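PDB 1W23: phosphoserine aminotransferase from Bacillus alcalophilus, which catalyses the reversible, pyridoxal 5'-phosphate-dependent transamination between phosphoserine and 3-phosphohydroxypyruvate, the second step of serine biosynthesis from 3-phosphoglycerate. Local coordinates for residues 4-16 against 334-348. Numbering follows the deposited sequence.
Sequences VFNFNAGPSALPK and RASIYNAVPIDACIA. With MG (magnesium ion), chain E.
Phe5 lays one ring face against the methyl of Ala348, a CH-pi contact with CB 3.8 Å from the ring centroid; so small a residue lets the ring lie close to helix 343-359. Asn6 suits its place because OD1 accepts from Asn8 N, an Asx turn. Phe7, CG anti to its carbonyl carbon (chi1 -71°), runs its ring between Ala335 and Ala345 and meets Ile337 CG2 at its edge, CE2 to CG2 3.7 Å. A water joins Phe7 O to Arg334 O and Ser336 OG, which also bonds Asn298 ND2. The methyl of Ala9 sits over one face of the Arg334 guanidinium, CB to NH2 3.3 Å, while that group's NH1 bonds Thr152 O. Ala9 O accepts from Tyr338 OH at 2.7 Å, the donor tilted 34° from the carbonyl plane. A phenylalanine in place of Tyr338 would probably leave this carbonyl without its donor and Asn298 with one hydroxyl partner fewer. Further on, Ala340 CB lies 3.5 Å from Pro15 N, and a water bridges Leu14 O and Ala340 O. Apolar contacts thus join the N-terminal segment to strand 333-336 and helix 343-359, while one direct hydrogen bond and bridging waters hold the backbone near Tyr338, which touches Lys196, the cofactor-attachment lysine, unlinked here.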
ATOM      1  N   VAL A   4      25.088 -14.274  -4.815  1.00 15.71           N
ATOM      2  CA  VAL A   4      24.258 -13.497  -3.877  1.00 13.01           C
ATOM      3  C   VAL A   4      23.323 -14.438  -3.134  1.00 11.58           C
ATOM      4  O   VAL A   4      22.631 -15.233  -3.746  1.00 13.99           O
ATOM      5  CB  VAL A   4      23.466 -12.423  -4.632  1.00 13.13           C
ATOM      6  CG1 VAL A   4      22.509 -11.731  -3.685  1.00 14.64           C
ATOM      7  CG2 VAL A   4      24.442 -11.452  -5.256  1.00 14.18           C
ATOM      8  N   PHE A   5      23.297 -14.331  -1.816  1.00 10.62           N
ATOM      9  CA  PHE A   5      22.427 -15.161  -0.964  1.00 10.88           C
ATOM     10  C   PHE A   5      21.530 -14.204  -0.182  1.00 10.57           C
ATOM     11  O   PHE A   5      22.009 -13.434   0.651  1.00 11.55           O
ATOM     12  CB  PHE A   5      23.257 -16.028  -0.027  1.00 10.95           C
ATOM     13  CG  PHE A   5      24.319 -16.824  -0.750  1.00 11.88           C
ATOM     14  CD1 PHE A   5      25.659 -16.469  -0.673  1.00 13.70           C
ATOM     15  CD2 PHE A   5      23.954 -17.927  -1.507  1.00 13.24           C
ATOM     16  CE1 PHE A   5      26.651 -17.156  -1.312  1.00 17.60           C
ATOM     17  CE2 PHE A   5      24.952 -18.648  -2.158  1.00 16.33           C
ATOM     18  CZ  PHE A   5      26.270 -18.244  -2.051  1.00 17.23           C
ATOM     19  N   ASN A   6      20.234 -14.245  -0.441  1.00 10.37           N
ATOM     20  CA  ASN A   6      19.294 -13.251   0.085  1.00  9.55           C
ATOM     21  C   ASN A   6      18.602 -13.726   1.366  1.00  9.25           C
ATOM     22  O   ASN A   6      17.588 -14.435   1.324  1.00 10.27           O
ATOM     23  CB  ASN A   6      18.265 -12.887  -0.965  1.00 10.25           C
ATOM     24  CG  ASN A   6      17.358 -11.748  -0.507  1.00  9.69           C
ATOM     25  OD1 ASN A   6      17.517 -11.255   0.601  1.00 10.54           O
ATOM     26  ND2 ASN A   6      16.409 -11.386  -1.378  1.00  9.87           N
ATOM     27  N   PHE A   7      19.156 -13.314   2.496  1.00  8.76           N
ATOM     28  CA  PHE A   7      18.622 -13.567   3.831  1.00  8.91           C
ATOM     29  C   PHE A   7      17.934 -12.338   4.416  1.00  8.81           C
ATOM     30  O   PHE A   7      17.780 -12.215   5.633  1.00  9.48           O
ATOM     31  CB  PHE A   7      19.737 -14.054   4.761  1.00  8.90           C
ATOM     32  CG  PHE A   7      20.224 -15.455   4.476  1.00  8.81           C
ATOM     33  CD1 PHE A   7      21.310 -15.708   3.670  1.00  9.68           C
ATOM     34  CD2 PHE A   7      19.576 -16.561   5.022  1.00  8.92           C
ATOM     35  CE1 PHE A   7      21.750 -16.991   3.431  1.00  9.57           C
ATOM     36  CE2 PHE A   7      20.022 -17.851   4.795  1.00 10.03           C
ATOM     37  CZ  PHE A   7      21.106 -18.066   3.985  1.00  9.72           C
ATOM     38  N   ASN A   8      17.430 -11.460   3.562  1.00  9.11           N
ATOM     39  CA  ASN A   8      16.720 -10.274   4.044  1.00  9.51           C
ATOM     40  C   ASN A   8      15.490 -10.638   4.871  1.00  9.29           C
ATOM     41  O   ASN A   8      14.752 -11.600   4.587  1.00 10.00           O
ATOM     42  CB  ASN A   8      16.279  -9.405   2.840  1.00  9.87           C
ATOM     43  CG  ASN A   8      17.359  -8.482   2.367  1.00 10.04           C
ATOM     44  OD1 ASN A   8      18.218  -8.056   3.143  1.00 13.13           O
ATOM     45  ND2 ASN A   8      17.318  -8.119   1.091  1.00 10.52           N
ATOM     46  N   ALA A   9      15.260  -9.817   5.912  1.00  9.57           N
ATOM     47  CA  ALA A   9      14.227 -10.062   6.915  1.00  9.63           C
ATOM     48  C   ALA A   9      12.853  -9.511   6.553  1.00  9.78           C
ATOM     49  O   ALA A   9      11.916  -9.792   7.277  1.00 10.72           O
ATOM     50  CB  ALA A   9      14.672  -9.491   8.266  1.00 10.84           C
ATOM     51  N   GLY A  10      12.746  -8.698   5.517  1.00 10.27           N
ATOM     52  CA  GLY A  10      11.451  -8.140   5.166  1.00 11.93           C
ATOM     53  C   GLY A  10      11.597  -6.764   4.561  1.00 11.91           C
ATOM     54  O   GLY A  10      12.155  -5.844   5.241  1.00 16.14           O
ATOM     55  N   PRO A  11      11.147  -6.501   3.334  1.00  9.90           N
ATOM     56  CA  PRO A  11      10.850  -7.474   2.310  1.00  9.09           C
ATOM     57  C   PRO A  11      12.037  -8.445   2.092  1.00  8.90           C
ATOM     58  O   PRO A  11      13.092  -8.290   2.697  1.00  9.37           O
ATOM     59  CB  PRO A  11      10.562  -6.614   1.068  1.00 10.90           C
ATOM     60  CG  PRO A  11      10.147  -5.319   1.641  1.00 11.79           C
ATOM     61  CD  PRO A  11      11.090  -5.108   2.812  1.00 11.78           C
ATOM     62  N   SER A  12      11.770  -9.477   1.343  1.00  9.46           N
ATOM     63  CA  SER A  12      12.596 -10.671   1.351  1.00  9.80           C
ATOM     64  C   SER A  12      12.564 -11.383   0.022  1.00  9.12           C
ATOM     65  O   SER A  12      11.908 -10.969  -0.945  1.00  9.23           O
ATOM     66  CB  SER A  12      12.122 -11.599   2.469  1.00 11.77           C
ATOM     67  OG  SER A  12      10.781 -11.953   2.313  1.00 15.97           O
ATOM     68  N   ALA A  13      13.299 -12.485  -0.041  1.00  9.31           N
ATOM     69  CA  ALA A  13      13.356 -13.293  -1.258  1.00  9.45           C
ATOM     70  C   ALA A  13      11.952 -13.695  -1.712  1.00  9.20           C
ATOM     71  O   ALA A  13      11.116 -14.100  -0.893  1.00 10.87           O
ATOM     72  CB  ALA A  13      14.178 -14.571  -0.983  1.00 11.19           C
ATOM     73  N   LEU A  14      11.723 -13.664  -3.001  1.00  9.58           N
ATOM     74  CA  LEU A  14      10.504 -14.175  -3.642  1.00  9.79           C
ATOM     75  C   LEU A  14      10.844 -15.407  -4.461  1.00  9.60           C
ATOM     76  O   LEU A  14      12.017 -15.578  -4.854  1.00 10.14           O
ATOM     77  CB  LEU A  14       9.829 -13.061  -4.449  0.60 10.72           C
ATOM     78  CG  LEU A  14       9.270 -11.896  -3.618  0.60 11.66           C
ATOM     79  CD1 LEU A  14       8.907 -10.700  -4.485  0.60 16.46           C
ATOM     80  CD2 LEU A  14       8.015 -12.285  -2.858  0.60 15.68           C
ATOM     81  N   PRO A  15       9.874 -16.265  -4.733  1.00  9.66           N
ATOM     82  CA  PRO A  15      10.159 -17.400  -5.607  1.00 10.18           C
ATOM     83  C   PRO A  15      10.418 -16.885  -7.010  1.00 10.24           C
ATOM     84  O   PRO A  15       9.616 -16.157  -7.578  1.00 11.14           O
ATOM     85  CB  PRO A  15       8.942 -18.270  -5.491  1.00 11.98           C
ATOM     86  CG  PRO A  15       7.853 -17.394  -4.943  1.00 12.18           C
ATOM     87  CD  PRO A  15       8.478 -16.239  -4.283  1.00 10.39           C
ATOM     88  N   LYS A  16      11.553 -17.281  -7.591  1.00 10.09           N
ATOM     89  CA  LYS A  16      11.895 -16.778  -8.940  1.00 10.90           C
ATOM     90  C   LYS A  16      10.759 -17.006  -9.961  1.00 10.30           C
ATOM     91  O   LYS A  16      10.535 -16.101 -10.743  1.00 11.02           O
ATOM     92  CB  LYS A  16      13.191 -17.402  -9.403  0.60 13.57           C
ATOM     93  CG  LYS A  16      13.748 -16.780 -10.652  0.60 14.76           C
ATOM     94  CD  LYS A  16      14.299 -15.386 -10.419  0.60 19.18           C
ATOM     95  CE  LYS A  16      15.667 -15.485  -9.759  0.60 18.80           C
ATOM     96  NZ  LYS A  16      16.358 -14.158  -9.690  0.60 25.90           N
ATOM     97  N   ARG A 334      21.065 -12.551  12.204  1.00  9.32           N
ATOM     98  CA  ARG A 334      19.728 -13.096  11.960  1.00  9.01           C
ATOM     99  C   ARG A 334      19.695 -13.596  10.531  1.00  8.98           C
ATOM    100  O   ARG A 334      19.807 -12.826   9.597  1.00  9.45           O
ATOM    101  CB  ARG A 334      18.638 -12.047  12.166  1.00  9.26           C
ATOM    102  CG  ARG A 334      17.243 -12.586  11.883  1.00  9.40           C
ATOM    103  CD  ARG A 334      16.143 -11.621  12.301  1.00  9.25           C
ATOM    104  NE  ARG A 334      16.289 -10.308  11.663  1.00  9.33           N
ATOM    105  CZ  ARG A 334      15.367  -9.358  11.750  1.00  9.99           C
ATOM    106  NH1 ARG A 334      14.244  -9.549  12.411  1.00 10.47           N
ATOM    107  NH2 ARG A 334      15.620  -8.166  11.147  1.00 11.07           N
ATOM    108  N   ALA A 335      19.539 -14.927  10.377  1.00  8.84           N
ATOM    109  CA  ALA A 335      19.374 -15.543   9.063  1.00  9.09           C
ATOM    110  C   ALA A 335      17.859 -15.747   8.840  1.00  8.76           C
ATOM    111  O   ALA A 335      17.258 -16.629   9.486  1.00  9.52           O
ATOM    112  CB  ALA A 335      20.113 -16.879   8.967  1.00 10.01           C
ATOM    113  N   SER A 336      17.245 -14.938   7.990  1.00  8.65           N
ATOM    114  CA  SER A 336      15.822 -15.076   7.677  1.00  8.74           C
ATOM    115  C   SER A 336      15.696 -16.054   6.521  1.00  8.55           C
ATOM    116  O   SER A 336      16.321 -15.897   5.481  1.00  9.54           O
ATOM    117  CB  SER A 336      15.209 -13.730   7.377  1.00  9.29           C
ATOM    118  OG  SER A 336      15.269 -12.866   8.506  1.00  9.60           O
ATOM    119  N   ILE A 337      14.916 -17.115   6.775  1.00  8.96           N
ATOM    120  CA  ILE A 337      14.792 -18.292   5.933  1.00  9.08           C
ATOM    121  C   ILE A 337      13.324 -18.599   5.639  1.00  9.25           C
ATOM    122  O   ILE A 337      12.813 -19.685   5.798  1.00 11.26           O
ATOM    123  CB  ILE A 337      15.559 -19.493   6.554  1.00  9.31           C
ATOM    124  CG1 ILE A 337      15.176 -19.763   8.007  1.00  9.37           C
ATOM    125  CG2 ILE A 337      17.050 -19.286   6.397  1.00 10.43           C
ATOM    126  CD1 ILE A 337      15.727 -21.091   8.534  1.00 10.14           C
ATOM    127  N   TYR A 338      12.616 -17.557   5.182  1.00  9.44           N
ATOM    128  CA  TYR A 338      11.239 -17.652   4.756  1.00  9.18           C
ATOM    129  C   TYR A 338      11.070 -18.643   3.630  1.00  9.25           C
ATOM    130  O   TYR A 338      12.055 -19.136   3.056  1.00 10.06           O
ATOM    131  CB  TYR A 338      10.780 -16.252   4.318  1.00  9.58           C
ATOM    132  CG  TYR A 338      10.932 -15.196   5.395  1.00  9.11           C
ATOM    133  CD1 TYR A 338      11.607 -14.015   5.136  1.00 10.53           C
ATOM    134  CD2 TYR A 338      10.420 -15.330   6.657  1.00 10.02           C
ATOM    135  CE1 TYR A 338      11.752 -13.039   6.071  1.00  9.75           C
ATOM    136  CE2 TYR A 338      10.538 -14.356   7.611  1.00 10.85           C
ATOM    137  CZ  TYR A 338      11.198 -13.190   7.316  1.00  9.13           C
ATOM    138  OH  TYR A 338      11.331 -12.230   8.318  1.00 10.26           O
ATOM    139  N   ASN A 339       9.830 -18.918   3.254  1.00 10.26           N
ATOM    140  CA  ASN A 339       9.512 -19.997   2.300  1.00 10.18           C
ATOM    141  C   ASN A 339      10.405 -19.991   1.050  1.00 10.25           C
ATOM    142  O   ASN A 339      10.849 -21.061   0.628  1.00 11.27           O
ATOM    143  CB  ASN A 339       8.087 -19.812   1.809  1.00 10.79           C
ATOM    144  CG  ASN A 339       6.990 -20.190   2.791  1.00  9.73           C
ATOM    145  OD1 ASN A 339       7.242 -20.745   3.856  1.00  9.60           O
ATOM    146  ND2 ASN A 339       5.738 -19.905   2.418  1.00 11.89           N
ATOM    147  N   ALA A 340      10.617 -18.822   0.454  1.00 10.11           N
ATOM    148  CA  ALA A 340      11.297 -18.763  -0.843  1.00  9.80           C
ATOM    149  C   ALA A 340      12.813 -18.763  -0.769  1.00  9.08           C
ATOM    150  O   ALA A 340      13.458 -18.828  -1.821  1.00 10.17           O
ATOM    151  CB  ALA A 340      10.814 -17.575  -1.637  1.00 12.09           C
ATOM    152  N   VAL A 341      13.407 -18.704   0.401  1.00  8.90           N
ATOM    153  CA  VAL A 341      14.862 -18.775   0.473  1.00  9.34           C
ATOM    154  C   VAL A 341      15.300 -20.165   0.048  1.00  9.57           C
ATOM    155  O   VAL A 341      14.843 -21.162   0.635  1.00 10.46           O
ATOM    156  CB  VAL A 341      15.368 -18.395   1.882  1.00  9.63           C
ATOM    157  CG1 VAL A 341      16.857 -18.629   1.998  1.00 11.11           C
ATOM    158  CG2 VAL A 341      14.991 -16.958   2.231  1.00 10.15           C
ATOM    159  N   PRO A 342      16.163 -20.316  -0.962  1.00  9.96           N
ATOM    160  CA  PRO A 342      16.509 -21.665  -1.452  1.00 10.65           C
ATOM    161  C   PRO A 342      17.400 -22.403  -0.484  1.00  9.92           C
ATOM    162  O   PRO A 342      18.216 -21.820   0.232  1.00 10.42           O
ATOM    163  CB  PRO A 342      17.205 -21.394  -2.785  0.60 11.28           C
ATOM    164  CG  PRO A 342      17.847 -20.082  -2.540  0.60 12.87           C
ATOM    165  CD  PRO A 342      16.831 -19.251  -1.756  0.60 12.25           C
ATOM    166  N   ILE A 343      17.297 -23.736  -0.520  1.00 10.93           N
ATOM    167  CA  ILE A 343      18.116 -24.544   0.384  1.00 11.44           C
ATOM    168  C   ILE A 343      19.590 -24.336   0.074  1.00 10.57           C
ATOM    169  O   ILE A 343      20.412 -24.364   1.042  1.00 10.88           O
ATOM    170  CB  ILE A 343      17.689 -26.008   0.390  1.00 12.85           C
ATOM    171  CG1 ILE A 343      18.335 -26.753   1.572  1.00 15.67           C
ATOM    172  CG2 ILE A 343      18.025 -26.749  -0.886  1.00 17.38           C
ATOM    173  CD1 ILE A 343      17.598 -28.018   1.872  1.00 23.13           C
ATOM    174  N   ASP A 344      20.036 -24.100  -1.152  1.00 10.46           N
ATOM    175  CA  ASP A 344      21.466 -23.884  -1.387  1.00 11.22           C
ATOM    176  C   ASP A 344      21.990 -22.604  -0.730  1.00 10.78           C
ATOM    177  O   ASP A 344      23.192 -22.574  -0.459  1.00 11.24           O
ATOM    178  CB  ASP A 344      21.848 -23.991  -2.850  1.00 12.53           C
ATOM    179  CG  ASP A 344      21.265 -23.034  -3.819  1.00 13.44           C
ATOM    180  OD1 ASP A 344      20.475 -22.148  -3.414  1.00 13.09           O
ATOM    181  OD2 ASP A 344      21.578 -23.177  -5.049  1.00 15.37           O
ATOM    182  N   ALA A 345      21.129 -21.639  -0.434  1.00  9.97           N
ATOM    183  CA  ALA A 345      21.614 -20.483   0.333  1.00 10.20           C
ATOM    184  C   ALA A 345      21.958 -20.907   1.763  1.00  9.66           C
ATOM    185  O   ALA A 345      22.912 -20.399   2.359  1.00  9.81           O
ATOM    186  CB  ALA A 345      20.613 -19.365   0.310  1.00 11.13           C
ATOM    187  N   CYS A 346      21.140 -21.802   2.330  1.00  9.42           N
ATOM    188  CA  CYS A 346      21.381 -22.307   3.665  1.00  9.99           C
ATOM    189  C   CYS A 346      22.650 -23.162   3.701  1.00 10.03           C
ATOM    190  O   CYS A 346      23.415 -23.075   4.675  1.00 10.72           O
ATOM    191  CB  CYS A 346      20.149 -23.079   4.145  1.00 10.81           C
ATOM    192  SG  CYS A 346      18.668 -22.032   4.308  1.00 11.80           S
ATOM    193  N   ILE A 347      22.844 -24.010   2.687  1.00 10.51           N
ATOM    194  CA  ILE A 347      24.108 -24.768   2.588  1.00 10.99           C
ATOM    195  C   ILE A 347      25.268 -23.810   2.512  1.00 10.47           C
ATOM    196  O   ILE A 347      26.302 -24.032   3.174  1.00 11.36           O
ATOM    197  CB  ILE A 347      24.022 -25.709   1.394  1.00 12.86           C
ATOM    198  CG1 ILE A 347      22.905 -26.759   1.525  0.60 16.40           C
ATOM    199  CG2 ILE A 347      25.399 -26.329   1.125  1.00 16.92           C
ATOM    200  CD1 ILE A 347      22.544 -27.580   0.304  0.60 22.35           C
ATOM    201  N   ALA A 348      25.188 -22.743   1.711  1.00 10.30           N
ATOM    202  CA  ALA A 348      26.267 -21.775   1.585  1.00 10.58           C
ATOM    203  C   ALA A 348      26.551 -21.102   2.948  1.00 10.15           C
ATOM    204  O   ALA A 348      27.713 -20.885   3.319  1.00 10.64           O
ATOM    205  CB  ALA A 348      25.978 -20.749   0.500  1.00 11.08           C
TER
HETATM  206 MG    MG E1362      20.690 -22.657  -6.835  1.00 14.42          MG
HETATM  207  O   HOH W   1      17.693 -11.599   8.303  1.00  9.88           O
HETATM  208  O   HOH W   2       9.374 -16.281   1.135  1.00 22.82           O
HETATM  209  O   HOH W   3      14.094 -17.227  -3.933  1.00 11.08           O
HETATM  210  O   HOH W   4      19.314 -21.462  -5.719  1.00 14.01           O
HETATM  211  O   HOH W   5      21.893 -21.106  -7.069  1.00 20.73           O